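Local structure of HAD superfamily hydrolase (Brucella suis biovar 1, 6NQ4) at residues I71-N76 with N96-V101; V148-Y153 with I178-D183; D154-T159 with G189-W194; V236-I241 with A256-D261; Y264-V269 with I297-A302. The protein probably acts as a phosphatase of the haloacid dehalogenase (HAD) superfamily. All blocks are in the same frame, centred on the assembly; numbering follows the deposited sequence.

Contact 1 (I71-N76 with N96-V101); sequences IILVTN and NAYDRV. With PO4 (phosphate ion), chain G.
Asp99 grips both polar atoms of the Ile71 backbone. Its N donates to Ile71 O at 2.8 Å. Its OD2 accepts from Ile71 N at 2.9 Å in a nearly straight bond. The carboxylate takes this N-H on its anti side, somewhat out of its plane. CG lies beside the residue's own backbone N (chi1 -70°), which brings OD2 round to Ile71 N. The other oxygen, OD1, forms a salt bridge with Arg65. Arg100 N adds a weak bond to Ile71 O. Leu73 N donates to Arg100 O at 2.9 Å, and Ile72 pairs in parallel with Arg100, Leu73 with Val101. This pairing closes the beta-alpha-beta unit of strand 70-75, helix 81-90 and strand 100-103, at one margin of the Rossmann-like HAD core. Most of the apolar contacts lie on the face that carries Leu73 and Val101. Leu73 crosses Tyr98 at about a right angle, its CG 3.8 Å from Tyr98 CB, while its CD1 approaches the ring obliquely. Leu73 CB also meets Val101 CG2 at 4.2 Å. Met88 of helix 81-90 packs over this face. At the far end of strand 70-75, a phosphate ion, probably from the crystallisation liquor, is held. Thr75 OG1 donates to its O2 at 2.7 Å, and Asn76 N to its O4 at 2.8 Å. Lys215 and Trp44 hold it too, and Thr75 is probably the Thr or Ser of HAD motif II.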
# COMPACT_ATOMS: atom_id res chain seq x y z
N ILE A 71 -2.31 -5.77 15.78
CA ILE A 71 -1.46 -5.33 14.67
C ILE A 71 -2.19 -5.59 13.36
O ILE A 71 -2.44 -6.74 13.00
CB ILE A 71 -0.11 -6.08 14.65
CG1 ILE A 71 0.65 -5.93 15.96
CG2 ILE A 71 0.74 -5.59 13.47
CD1 ILE A 71 0.94 -4.52 16.37
N ILE A 72 -2.48 -4.52 12.62
CA ILE A 72 -2.95 -4.63 11.25
C ILE A 72 -1.80 -4.19 10.36
O ILE A 72 -1.36 -3.04 10.46
CB ILE A 72 -4.18 -3.75 10.99
CG1 ILE A 72 -5.24 -3.89 12.09
CG2 ILE A 72 -4.75 -4.05 9.58
CD1 ILE A 72 -5.86 -5.27 12.26
N LEU A 73 -1.35 -5.07 9.48
CA LEU A 73 -0.39 -4.64 8.47
C LEU A 73 -1.18 -4.02 7.32
O LEU A 73 -2.11 -4.64 6.80
CB LEU A 73 0.45 -5.81 7.99
CG LEU A 73 1.26 -6.51 9.09
CD1 LEU A 73 2.10 -7.63 8.48
CD2 LEU A 73 2.13 -5.50 9.81
N VAL A 74 -0.86 -2.77 6.98
CA VAL A 74 -1.62 -2.01 5.99
C VAL A 74 -0.64 -1.64 4.89
O VAL A 74 0.32 -0.88 5.12
CB VAL A 74 -2.26 -0.76 6.62
CG1 VAL A 74 -3.06 0.03 5.58
CG2 VAL A 74 -3.15 -1.14 7.83
N THR A 75 -0.84 -2.19 3.69
CA THR A 75 0.13 -2.08 2.62
C THR A 75 -0.54 -1.68 1.32
O THR A 75 -1.68 -2.06 1.05
CB THR A 75 0.86 -3.44 2.41
OG1 THR A 75 1.70 -3.38 1.26
CG2 THR A 75 -0.13 -4.59 2.22
N ASN A 76 0.17 -0.90 0.52
CA ASN A 76 -0.33 -0.53 -0.81
C ASN A 76 -0.17 -1.62 -1.88
O ASN A 76 -0.45 -1.36 -3.05
CB ASN A 76 0.27 0.80 -1.27
CG ASN A 76 -0.55 1.99 -0.80
OD1 ASN A 76 -1.66 1.81 -0.28
ND2 ASN A 76 -0.04 3.20 -1.00
N ASN A 96 2.52 -15.02 14.00
CA ASN A 96 2.30 -14.41 15.31
C ASN A 96 2.79 -12.96 15.40
O ASN A 96 2.68 -12.36 16.48
CB ASN A 96 2.83 -15.28 16.47
CG ASN A 96 4.35 -15.39 16.49
OD1 ASN A 96 5.06 -14.70 15.76
ND2 ASN A 96 4.86 -16.28 17.36
N ALA A 97 3.32 -12.38 14.32
CA ALA A 97 3.75 -10.99 14.33
C ALA A 97 2.63 -10.02 13.95
O ALA A 97 2.84 -8.80 14.03
CB ALA A 97 4.94 -10.77 13.39
N TYR A 98 1.47 -10.51 13.54
CA TYR A 98 0.40 -9.62 13.12
C TYR A 98 -0.93 -10.32 13.33
O TYR A 98 -0.99 -11.55 13.47
CB TYR A 98 0.59 -9.18 11.65
CG TYR A 98 0.65 -10.35 10.68
CD1 TYR A 98 1.86 -11.00 10.42
CD2 TYR A 98 -0.49 -10.83 10.05
CE1 TYR A 98 1.91 -12.09 9.56
CE2 TYR A 98 -0.45 -11.90 9.19
CZ TYR A 98 0.75 -12.54 8.95
OH TYR A 98 0.77 -13.62 8.08
N ASP A 99 -2.00 -9.53 13.36
CA ASP A 99 -3.34 -10.07 13.45
C ASP A 99 -4.02 -10.19 12.09
O ASP A 99 -4.67 -11.21 11.82
CB ASP A 99 -4.20 -9.20 14.37
CG ASP A 99 -3.78 -9.32 15.82
OD1 ASP A 99 -4.33 -10.20 16.51
OD2 ASP A 99 -2.88 -8.55 16.24
N ARG A 100 -3.84 -9.20 11.22
CA ARG A 100 -4.50 -9.20 9.92
C ARG A 100 -3.70 -8.32 8.97
O ARG A 100 -2.97 -7.43 9.41
CB ARG A 100 -5.96 -8.74 10.01
CG ARG A 100 -6.90 -9.75 9.39
CD ARG A 100 -8.34 -9.32 9.38
NE ARG A 100 -9.12 -9.98 10.42
CZ ARG A 100 -10.40 -9.71 10.65
NH1 ARG A 100 -11.07 -10.34 11.60
NH2 ARG A 100 -11.00 -8.78 9.91
N VAL A 101 -3.85 -8.62 7.67
CA VAL A 101 -3.28 -7.81 6.59
C VAL A 101 -4.43 -7.17 5.82
O VAL A 101 -5.40 -7.86 5.48
CB VAL A 101 -2.41 -8.66 5.65
CG1 VAL A 101 -1.89 -7.82 4.48
CG2 VAL A 101 -1.24 -9.27 6.41
P PO4 G . 3.78 -0.45 1.33
O1 PO4 G . 4.95 0.36 1.89
O2 PO4 G . 3.77 -1.85 1.92
O3 PO4 G . 4.20 -0.52 -0.15
O4 PO4 G . 2.48 0.31 1.46

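Contact 2 (V148-Y153 with I178-D183); sequences VCTGLY and ICANPD. With EDO (1,2-ethanediol), chain C.
The carboxamide of Asn181 faces the Thr150 carbonyl through a water, which donates to Thr150 O and accepts from Asn181 ND2 at 3.0 Å. A second acceptor of ND2 is O2 of an ethanediol, probably from the crystallisation liquor. That hydroxyl donates a hydrogen bond to Asp183 OD2. On the other end of the amide, Asn181 OD1 takes the N-H of Asp183 at 2.9 Å, forming an Asx turn. This donor stands above the carbonyl plane, about 50° out of it. With both ends engaged, the amide is held against rotation. CG sits anti to the backbone N (chi1 174°), which points ND2 to the water and the ethanediol. Behind it the backbones pair in parallel. Cys149 N donates to Ile178 O at 2.8 Å, almost along the C=O axis. Ala180 N donates to Cys149 O at 2.9 Å. Val148 and Ile178 lie side by side and point the same way, with Val148 CG2 4.1 Å from Ile178 CD1. Thr150 CG2 touches Ala180 CB, while Thr150 OG1 turns to Glu127. The contact joins strands 146-149 and 177-179 of a beta-alpha-beta unit in the second parallel sheet, probably that of the HAD cap domain. Helix 104-114 covers the face of Val148 and Ile178, helix 196-205 that of Cys149 and Cys179, and strands 118-122 and 210-212 flank the pair.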
# COMPACT_ATOMS: atom_id res chain seq x y z
N VAL A 148 -8.06 -1.07 -15.23
CA VAL A 148 -7.55 -1.35 -13.89
C VAL A 148 -6.05 -1.55 -14.01
O VAL A 148 -5.59 -2.40 -14.78
CB VAL A 148 -8.22 -2.57 -13.26
CG1 VAL A 148 -7.61 -2.88 -11.89
CG2 VAL A 148 -9.73 -2.33 -13.12
N CYS A 149 -5.30 -0.77 -13.25
CA CYS A 149 -3.84 -0.84 -13.28
C CYS A 149 -3.36 -1.34 -11.93
O CYS A 149 -3.46 -0.64 -10.92
CB CYS A 149 -3.26 0.53 -13.60
SG CYS A 149 -1.46 0.54 -13.65
N THR A 150 -2.81 -2.55 -11.93
CA THR A 150 -2.18 -3.10 -10.74
C THR A 150 -0.67 -2.87 -10.73
O THR A 150 -0.07 -2.98 -9.66
CB THR A 150 -2.43 -4.60 -10.64
OG1 THR A 150 -1.91 -5.25 -11.81
CG2 THR A 150 -3.92 -4.90 -10.50
N GLY A 151 -0.07 -2.55 -11.87
CA GLY A 151 1.37 -2.39 -11.96
C GLY A 151 1.79 -2.36 -13.42
O GLY A 151 0.96 -2.23 -14.31
N LEU A 152 3.09 -2.49 -13.65
CA LEU A 152 3.56 -2.57 -15.03
C LEU A 152 3.52 -4.03 -15.49
O LEU A 152 3.56 -4.96 -14.68
CB LEU A 152 4.99 -2.01 -15.15
CG LEU A 152 5.16 -0.48 -15.15
CD1 LEU A 152 4.67 0.18 -13.86
CD2 LEU A 152 6.63 -0.15 -15.41
N TYR A 153 3.42 -4.24 -16.81
CA TYR A 153 3.41 -5.60 -17.35
C TYR A 153 4.68 -6.37 -17.00
O TYR A 153 4.62 -7.55 -16.64
CB TYR A 153 3.22 -5.60 -18.87
CG TYR A 153 1.85 -5.14 -19.29
CD1 TYR A 153 0.71 -5.86 -18.93
CD2 TYR A 153 1.67 -3.98 -20.05
CE1 TYR A 153 -0.55 -5.45 -19.31
CE2 TYR A 153 0.42 -3.55 -20.42
CZ TYR A 153 -0.70 -4.29 -20.05
OH TYR A 153 -1.94 -3.84 -20.45
N ILE A 178 -8.68 2.85 -12.71
CA ILE A 178 -8.56 2.44 -11.31
C ILE A 178 -7.11 2.08 -11.04
O ILE A 178 -6.52 1.25 -11.75
CB ILE A 178 -9.49 1.25 -11.01
CG1 ILE A 178 -10.94 1.66 -11.10
CG2 ILE A 178 -9.21 0.69 -9.64
CD1 ILE A 178 -11.90 0.48 -11.09
N CYS A 179 -6.51 2.72 -10.03
CA CYS A 179 -5.13 2.45 -9.64
C CYS A 179 -5.16 1.60 -8.38
O CYS A 179 -5.62 2.06 -7.33
CB CYS A 179 -4.39 3.75 -9.36
SG CYS A 179 -2.71 3.50 -8.71
N ALA A 180 -4.64 0.37 -8.47
CA ALA A 180 -4.67 -0.55 -7.33
C ALA A 180 -3.49 -0.39 -6.38
O ALA A 180 -3.47 -1.06 -5.33
CB ALA A 180 -4.74 -2.02 -7.81
N ASN A 181 -2.51 0.45 -6.70
CA ASN A 181 -1.35 0.67 -5.83
C ASN A 181 -0.89 2.11 -6.01
O ASN A 181 -0.20 2.43 -6.99
CB ASN A 181 -0.23 -0.30 -6.16
CG ASN A 181 1.03 -0.02 -5.37
OD1 ASN A 181 1.05 0.85 -4.48
ND2 ASN A 181 2.11 -0.76 -5.68
N PRO A 182 -1.20 3.00 -5.06
CA PRO A 182 -0.80 4.41 -5.17
C PRO A 182 0.70 4.67 -5.16
O PRO A 182 1.09 5.79 -5.53
CB PRO A 182 -1.45 5.06 -3.93
CG PRO A 182 -2.54 4.16 -3.55
CD PRO A 182 -2.12 2.78 -3.93
N ASP A 183 1.53 3.73 -4.70
CA ASP A 183 2.97 3.99 -4.60
C ASP A 183 3.54 4.32 -5.99
O ASP A 183 3.10 3.76 -7.00
CB ASP A 183 3.72 2.75 -4.10
CG ASP A 183 3.43 2.39 -2.63
OD1 ASP A 183 2.74 3.15 -1.92
OD2 ASP A 183 3.93 1.32 -2.19
C1 EDO C . 4.20 -3.42 -3.04
O1 EDO C . 3.96 -3.85 -4.39
C2 EDO C . 3.62 -2.03 -2.83
O2 EDO C . 4.27 -1.05 -3.67
O HOH W 1 2.00 -1.67 -8.52

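Contact 3 (D154-T159 with G189-W194); sequences DDEVET and GPRLIW. With EDO (1,2-ethanediol), chain F.
Glu156 OE2 is gripped by two arginines, Arg191 from the facing strand and Arg188 just before it. Arg191 binds side-on: NH2 meets Glu156 OE2 at 3.0 Å, and NE meets Glu156 OE1 at 3.0 Å. The carboxylate and guanidinium planes are 41° apart, so the bidentate salt bridge is twisted. Both oxygens are approached on their syn side. A bend at chi2 (-78°) swings the Glu156 carboxylate to the arginine. Arg191 has a second acid in Glu51, and Arg188 a second one in Asp155. These form a small charge network at the surface. The contact fastens the loop between strand 146-149 and helix 164-172 onto the hairpin of strands 185-188 and 191-194. In the loop, Asp154 OD1 accepts from Glu156 N at 3.2 Å, an Asx turn. Next to the salt bridge, Ile193 CG2 presses on Asp155 CG at 3.4 Å. Its CD1 reaches Glu156 OE1. An ethanediol, probably from the crystallisation liquor, lies between the loop and Trp194. Its O2 takes the backbone N-H of Trp194, N to O2 2.9 Å. Its O1 donates to Glu158 O at 2.7 Å. Thr159 CB lies 4.1 Å from Trp194 NE1.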
# COMPACT_ATOMS: atom_id res chain seq x y z
N ASP A 154 5.84 -5.72 -17.10
CA ASP A 154 7.11 -6.35 -16.72
C ASP A 154 7.93 -5.28 -16.01
O ASP A 154 8.70 -4.54 -16.64
CB ASP A 154 7.85 -6.94 -17.91
CG ASP A 154 9.16 -7.61 -17.49
OD1 ASP A 154 9.57 -7.46 -16.32
OD2 ASP A 154 9.77 -8.30 -18.33
N ASP A 155 7.78 -5.21 -14.70
CA ASP A 155 8.35 -4.11 -13.93
C ASP A 155 9.84 -4.25 -13.68
O ASP A 155 10.43 -3.36 -13.06
CB ASP A 155 7.57 -3.90 -12.63
CG ASP A 155 7.68 -5.06 -11.65
OD1 ASP A 155 8.52 -5.98 -11.83
OD2 ASP A 155 6.89 -5.04 -10.68
N GLU A 156 10.47 -5.34 -14.12
CA GLU A 156 11.92 -5.42 -14.00
C GLU A 156 12.64 -4.77 -15.17
O GLU A 156 13.83 -4.48 -15.05
CB GLU A 156 12.38 -6.87 -13.82
CG GLU A 156 11.96 -7.50 -12.49
CD GLU A 156 12.82 -7.07 -11.29
OE1 GLU A 156 13.79 -6.29 -11.47
OE2 GLU A 156 12.54 -7.54 -10.16
N VAL A 157 11.95 -4.50 -16.28
CA VAL A 157 12.61 -3.92 -17.44
C VAL A 157 11.92 -2.67 -17.97
O VAL A 157 12.56 -1.89 -18.70
CB VAL A 157 12.80 -4.95 -18.58
CG1 VAL A 157 13.44 -6.22 -18.06
CG2 VAL A 157 11.47 -5.25 -19.25
N GLU A 158 10.65 -2.43 -17.68
CA GLU A 158 9.90 -1.33 -18.26
C GLU A 158 9.94 -0.11 -17.36
O GLU A 158 10.20 -0.20 -16.16
CB GLU A 158 8.45 -1.76 -18.48
CG GLU A 158 8.32 -2.88 -19.50
CD GLU A 158 6.93 -3.50 -19.56
OE1 GLU A 158 6.08 -3.21 -18.67
OE2 GLU A 158 6.70 -4.31 -20.50
N THR A 159 9.66 1.04 -17.95
CA THR A 159 9.57 2.31 -17.24
C THR A 159 8.29 3.01 -17.64
O THR A 159 7.64 2.63 -18.62
CB THR A 159 10.76 3.20 -17.59
OG1 THR A 159 10.60 3.70 -18.93
CG2 THR A 159 12.08 2.45 -17.46
N GLY A 189 14.51 -5.82 -2.76
CA GLY A 189 15.89 -5.95 -2.36
C GLY A 189 16.59 -4.63 -2.60
O GLY A 189 16.11 -3.57 -2.19
N PRO A 190 17.70 -4.66 -3.33
CA PRO A 190 18.47 -3.44 -3.59
C PRO A 190 17.90 -2.56 -4.69
O PRO A 190 18.41 -1.45 -4.88
CB PRO A 190 19.84 -3.99 -4.03
CG PRO A 190 19.47 -5.25 -4.76
CD PRO A 190 18.35 -5.85 -3.93
N ARG A 191 16.91 -3.04 -5.44
CA ARG A 191 16.40 -2.32 -6.60
C ARG A 191 15.22 -1.42 -6.22
O ARG A 191 14.54 -1.63 -5.20
CB ARG A 191 15.95 -3.33 -7.68
CG ARG A 191 17.12 -4.12 -8.28
CD ARG A 191 16.73 -5.07 -9.44
NE ARG A 191 15.64 -5.99 -9.10
CZ ARG A 191 15.73 -7.01 -8.25
NH1 ARG A 191 16.87 -7.27 -7.62
NH2 ARG A 191 14.66 -7.76 -8.02
N LEU A 192 14.98 -0.41 -7.05
CA LEU A 192 13.74 0.38 -7.03
C LEU A 192 12.93 0.02 -8.27
O LEU A 192 13.48 -0.03 -9.38
CB LEU A 192 14.02 1.88 -6.98
CG LEU A 192 14.58 2.37 -5.64
CD1 LEU A 192 15.21 3.75 -5.75
CD2 LEU A 192 13.45 2.39 -4.64
N ILE A 193 11.64 -0.26 -8.06
CA ILE A 193 10.75 -0.79 -9.08
C ILE A 193 9.57 0.17 -9.24
O ILE A 193 8.96 0.58 -8.24
CB ILE A 193 10.24 -2.17 -8.64
CG1 ILE A 193 11.41 -3.13 -8.36
CG2 ILE A 193 9.29 -2.75 -9.66
CD1 ILE A 193 12.24 -3.46 -9.57
N TRP A 194 9.20 0.46 -10.49
CA TRP A 194 8.06 1.32 -10.74
C TRP A 194 6.76 0.59 -10.42
O TRP A 194 6.62 -0.60 -10.70
CB TRP A 194 8.03 1.72 -12.22
CG TRP A 194 9.17 2.61 -12.60
CD1 TRP A 194 10.24 2.28 -13.37
CD2 TRP A 194 9.35 3.97 -12.21
NE1 TRP A 194 11.09 3.35 -13.48
CE2 TRP A 194 10.56 4.41 -12.79
CE3 TRP A 194 8.62 4.86 -11.43
CZ2 TRP A 194 11.06 5.71 -12.61
CZ3 TRP A 194 9.11 6.15 -11.25
CH2 TRP A 194 10.32 6.56 -11.84
C1 EDO F . 12.78 -1.25 -13.88
O1 EDO F . 12.60 -0.24 -14.87
C2 EDO F . 12.17 -0.76 -12.57
O2 EDO F . 10.73 -0.88 -12.60
O HOH W 2 4.76 -2.56 -11.27

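Contact 4 (V236-I241 with A256-D261); sequences VDKSRI and ADFGLD
Lys238 reaches across to the end of helix 248-258 and meets both the carbonyl and the ring of Phe258. Its NZ donates to Phe258 O at 2.8 Å. The same nitrogen stands 3.5 Å from the centroid of the Phe258 ring, over the face, as a cation-pi contact. CE lies over this face too, as a CH-pi contact at 3.7 Å from the centroid. The chain of Lys238 is fully extended beyond CG, which gives it the length to reach the helix end, and it crosses Phe258 at about a right angle. The ring is brought to the lysine because CG of Phe258 lies anti to the backbone N (chi1 -163°). Leu260 and Ile241 are the other two. CD2 of Leu260 packs 3.7 Å from Lys238 CB and 4.0 Å from Ile241 CB. The other methyl, CD1, touches Ile241 CG2 at 4.0 Å and also lies at the edge of the Phe258 ring. Ile241 meets this leucine obliquely and backs onto Leu225 of helix 218-232 and Phe40 of strand 38-41. Between Phe258 and Leu260, Gly259, with positive phi, ends the helix in a Schellman motif. The contact thus joins the turns that lead into strands 241-245 and 261-265 of the core sheet. A water also bridges the two turns: it accepts from Asp261 N at 2.8 Å and also meets Lys238 O and Ile241 O. The ammonium group sits at the carbonyl end of a helix and on an aromatic face, both electron-rich. Each would probably stabilise its positive charge.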
# COMPACT_ATOMS: atom_id res chain seq x y z
N VAL A 236 -12.95 1.21 18.43
CA VAL A 236 -11.59 1.57 18.79
C VAL A 236 -11.41 3.02 18.37
O VAL A 236 -11.47 3.33 17.17
CB VAL A 236 -10.56 0.65 18.10
CG1 VAL A 236 -9.14 1.08 18.45
CG2 VAL A 236 -10.79 -0.80 18.52
N ASP A 237 -11.21 3.89 19.35
CA ASP A 237 -11.07 5.31 19.06
C ASP A 237 -9.73 5.61 18.39
O ASP A 237 -8.72 4.94 18.63
CB ASP A 237 -11.18 6.13 20.34
CG ASP A 237 -12.53 5.99 20.99
OD1 ASP A 237 -13.49 5.56 20.31
OD2 ASP A 237 -12.64 6.32 22.18
N LYS A 238 -9.74 6.63 17.55
CA LYS A 238 -8.55 6.92 16.75
C LYS A 238 -7.36 7.33 17.61
O LYS A 238 -6.21 7.06 17.22
CB LYS A 238 -8.88 7.96 15.70
CG LYS A 238 -9.75 7.34 14.65
CD LYS A 238 -10.09 8.32 13.63
CE LYS A 238 -10.93 7.66 12.57
NZ LYS A 238 -11.19 8.60 11.47
N SER A 239 -7.60 7.92 18.78
CA SER A 239 -6.50 8.27 19.66
C SER A 239 -5.75 7.04 20.16
O SER A 239 -4.62 7.18 20.65
CB SER A 239 -7.01 9.07 20.85
OG SER A 239 -7.89 8.27 21.63
N ARG A 240 -6.33 5.85 20.01
CA ARG A 240 -5.74 4.60 20.47
C ARG A 240 -5.08 3.78 19.36
O ARG A 240 -4.70 2.63 19.60
CB ARG A 240 -6.79 3.75 21.20
CG ARG A 240 -7.48 4.48 22.35
CD ARG A 240 -6.51 4.78 23.50
NE ARG A 240 -5.89 3.56 24.00
CZ ARG A 240 -5.03 3.51 25.02
NH1 ARG A 240 -4.68 4.63 25.65
NH2 ARG A 240 -4.52 2.35 25.40
N ILE A 241 -4.92 4.35 18.16
CA ILE A 241 -4.32 3.64 17.03
C ILE A 241 -3.08 4.39 16.57
O ILE A 241 -3.14 5.61 16.33
CB ILE A 241 -5.32 3.48 15.87
CG1 ILE A 241 -6.60 2.78 16.34
CG2 ILE A 241 -4.67 2.71 14.72
CD1 ILE A 241 -7.73 2.79 15.31
N ALA A 256 -2.34 10.77 9.25
CA ALA A 256 -2.71 12.11 9.70
C ALA A 256 -4.11 12.50 9.21
O ALA A 256 -4.93 13.01 9.99
CB ALA A 256 -1.67 13.12 9.23
N ASP A 257 -4.40 12.25 7.93
CA ASP A 257 -5.71 12.61 7.39
C ASP A 257 -6.83 11.79 8.01
O ASP A 257 -7.97 12.26 8.08
CB ASP A 257 -5.72 12.43 5.87
CG ASP A 257 -4.91 13.48 5.13
OD1 ASP A 257 -4.49 14.49 5.75
OD2 ASP A 257 -4.70 13.30 3.91
N PHE A 258 -6.54 10.57 8.46
CA PHE A 258 -7.54 9.74 9.14
C PHE A 258 -7.63 10.06 10.62
O PHE A 258 -8.52 9.53 11.30
CB PHE A 258 -7.16 8.26 8.95
CG PHE A 258 -8.28 7.29 9.25
CD1 PHE A 258 -9.49 7.36 8.58
CD2 PHE A 258 -8.09 6.28 10.18
CE1 PHE A 258 -10.50 6.45 8.84
CE2 PHE A 258 -9.09 5.35 10.43
CZ PHE A 258 -10.29 5.44 9.77
N GLY A 259 -6.75 10.91 11.14
CA GLY A 259 -6.79 11.29 12.54
C GLY A 259 -5.97 10.43 13.47
O GLY A 259 -6.26 10.41 14.67
N LEU A 260 -4.94 9.74 12.97
CA LEU A 260 -4.10 8.87 13.79
C LEU A 260 -2.74 9.51 14.04
O LEU A 260 -2.18 10.19 13.17
CB LEU A 260 -3.83 7.53 13.09
CG LEU A 260 -5.06 6.82 12.51
CD1 LEU A 260 -4.62 5.51 11.86
CD2 LEU A 260 -6.15 6.59 13.55
N ASP A 261 -2.21 9.25 15.24
CA ASP A 261 -0.79 9.50 15.50
C ASP A 261 0.06 8.64 14.58
O ASP A 261 -0.34 7.54 14.17
CB ASP A 261 -0.46 9.12 16.95
CG ASP A 261 -1.11 10.03 17.99
OD1 ASP A 261 -1.70 11.10 17.64
OD2 ASP A 261 -1.03 9.68 19.18
O HOH W 3 -3.60 7.91 17.33
O HOH W 4 -3.19 9.56 20.74

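Contact 5 (Y264-V269 with I297-A302); sequences YISGGV and IASLHA
Tyr264 and Leu300 are tied by backbone bonds that run in a ladder across two parallel strands. Tyr264 N donates to Ala298 O at 3.0 Å, Leu300 N to Tyr264 O at 3.0 Å, and Ser266 N to Leu300 O at 2.9 Å. Strand 298-300 thereby becomes the outermost strand of the six-stranded parallel HAD core sheet, beside strand 261-265. The ladder does not stop with the strands. Gly267 N donates to His301 O at 2.9 Å, in the carbonyl plane and on a lone pair, though the angle at the hydrogen is only 132°. This ties the type I turn of Ile265 to Gly268 to the chain beyond strand 298-300. Ile265 and Leu300 share one face of the sheet, and Ile265 CD1 lies 4.2 Å from Leu300 CB. Ile265 CG2 is anti to the backbone N, and this branch points past Leu300 to His301 O at 3.5 Å and on to Ala302. Tyr264 and Ser299 are on the other face. Tyr264 CG is anti to its N (chi1 179°), and the ring leads away to helix 248-258, where Val248 and Val252 receive it. Ser299 OG touches this ring at its edge, 3.7 Å from Tyr264 CD2. At the surface Gly267 lies over one face of the His301 imidazole, with Gly267 CA 4.0 Å from the ring centroid.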
# COMPACT_ATOMS: atom_id res chain seq x y z
N TYR A 264 7.08 7.67 12.20
CA TYR A 264 7.77 7.69 10.92
C TYR A 264 9.07 6.91 11.03
O TYR A 264 9.85 7.11 11.97
CB TYR A 264 8.06 9.15 10.55
CG TYR A 264 8.82 9.41 9.25
CD1 TYR A 264 8.39 8.87 8.05
CD2 TYR A 264 9.93 10.24 9.24
CE1 TYR A 264 9.06 9.13 6.86
CE2 TYR A 264 10.61 10.50 8.07
CZ TYR A 264 10.17 9.96 6.88
OH TYR A 264 10.86 10.25 5.72
N ILE A 265 9.30 6.01 10.08
CA ILE A 265 10.52 5.22 10.02
C ILE A 265 11.50 6.00 9.15
O ILE A 265 11.50 5.90 7.92
CB ILE A 265 10.26 3.81 9.50
CG1 ILE A 265 9.19 3.12 10.36
CG2 ILE A 265 11.55 2.97 9.50
CD1 ILE A 265 9.54 3.08 11.85
N SER A 266 12.35 6.79 9.80
CA SER A 266 13.14 7.81 9.12
C SER A 266 14.29 7.24 8.31
O SER A 266 14.75 7.90 7.37
CB SER A 266 13.65 8.83 10.14
OG SER A 266 14.47 8.22 11.12
N GLY A 267 14.77 6.04 8.65
CA GLY A 267 15.82 5.37 7.91
C GLY A 267 15.36 4.51 6.76
O GLY A 267 16.18 3.86 6.11
N GLY A 268 14.06 4.50 6.46
CA GLY A 268 13.57 3.73 5.34
C GLY A 268 14.00 4.31 4.00
O GLY A 268 14.53 5.41 3.90
N VAL A 269 13.75 3.52 2.95
CA VAL A 269 14.02 3.98 1.59
C VAL A 269 13.09 5.12 1.22
O VAL A 269 13.46 5.99 0.42
CB VAL A 269 13.91 2.80 0.60
CG1 VAL A 269 14.07 3.28 -0.83
CG2 VAL A 269 14.92 1.72 0.94
N ILE A 297 4.33 12.02 15.64
CA ILE A 297 4.59 12.06 17.08
C ILE A 297 5.98 11.52 17.36
O ILE A 297 6.66 11.98 18.30
CB ILE A 297 3.51 11.32 17.90
CG1 ILE A 297 3.45 9.83 17.53
CG2 ILE A 297 2.15 11.98 17.73
CD1 ILE A 297 3.44 8.90 18.72
N ALA A 298 6.45 10.57 16.56
CA ALA A 298 7.73 9.95 16.83
C ALA A 298 8.42 9.56 15.53
O ALA A 298 7.79 9.41 14.48
CB ALA A 298 7.60 8.75 17.78
N SER A 299 9.73 9.41 15.64
CA SER A 299 10.59 8.94 14.57
C SER A 299 11.45 7.83 15.13
O SER A 299 11.93 7.93 16.27
CB SER A 299 11.50 10.07 14.10
OG SER A 299 11.28 10.37 12.73
N LEU A 300 11.64 6.77 14.35
CA LEU A 300 12.61 5.73 14.65
C LEU A 300 13.37 5.44 13.37
O LEU A 300 12.78 5.40 12.29
CB LEU A 300 11.92 4.43 15.10
CG LEU A 300 11.61 4.21 16.57
CD1 LEU A 300 10.96 2.83 16.75
CD2 LEU A 300 12.87 4.34 17.41
N HIS A 301 14.68 5.24 13.50
CA HIS A 301 15.49 4.94 12.33
C HIS A 301 14.99 3.69 11.61
O HIS A 301 14.83 3.68 10.39
CB HIS A 301 16.94 4.75 12.75
CG HIS A 301 17.88 4.57 11.60
ND1 HIS A 301 18.17 5.59 10.72
CD2 HIS A 301 18.59 3.50 11.18
CE1 HIS A 301 19.01 5.15 9.80
NE2 HIS A 301 19.29 3.89 10.06
N ALA A 302 14.72 2.63 12.38
CA ALA A 302 14.15 1.40 11.87
C ALA A 302 13.20 0.88 12.93
O ALA A 302 13.32 1.23 14.11
CB ALA A 302 15.24 0.34 11.63

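Overall arrangement
Contacts 1 and 5 lie in the core sheet, at its two margins, centres about 18 Å apart. Contact 4 lies at the turns entering two of its strands. Contacts 2 and 3 belong to the probable cap domain, whose chain is inserted between strands 100-103 and 241-245. Contact 1 comes first along the chain. Contacts 2 and 3 follow with alternating segments, then contacts 4 and 5. Contacts 3 and 4 are the farthest pair, about 34 Å between centres. Core and cap meet where Asn76 ND2 probably bonds to Asp183 OD1, near the phosphate. The sodium site of Asp42, Trp44 and Asp246 lies in this region, consistent with an active site between the domains. A second touch, Leu192 on Val269, joins contacts 3 and 5.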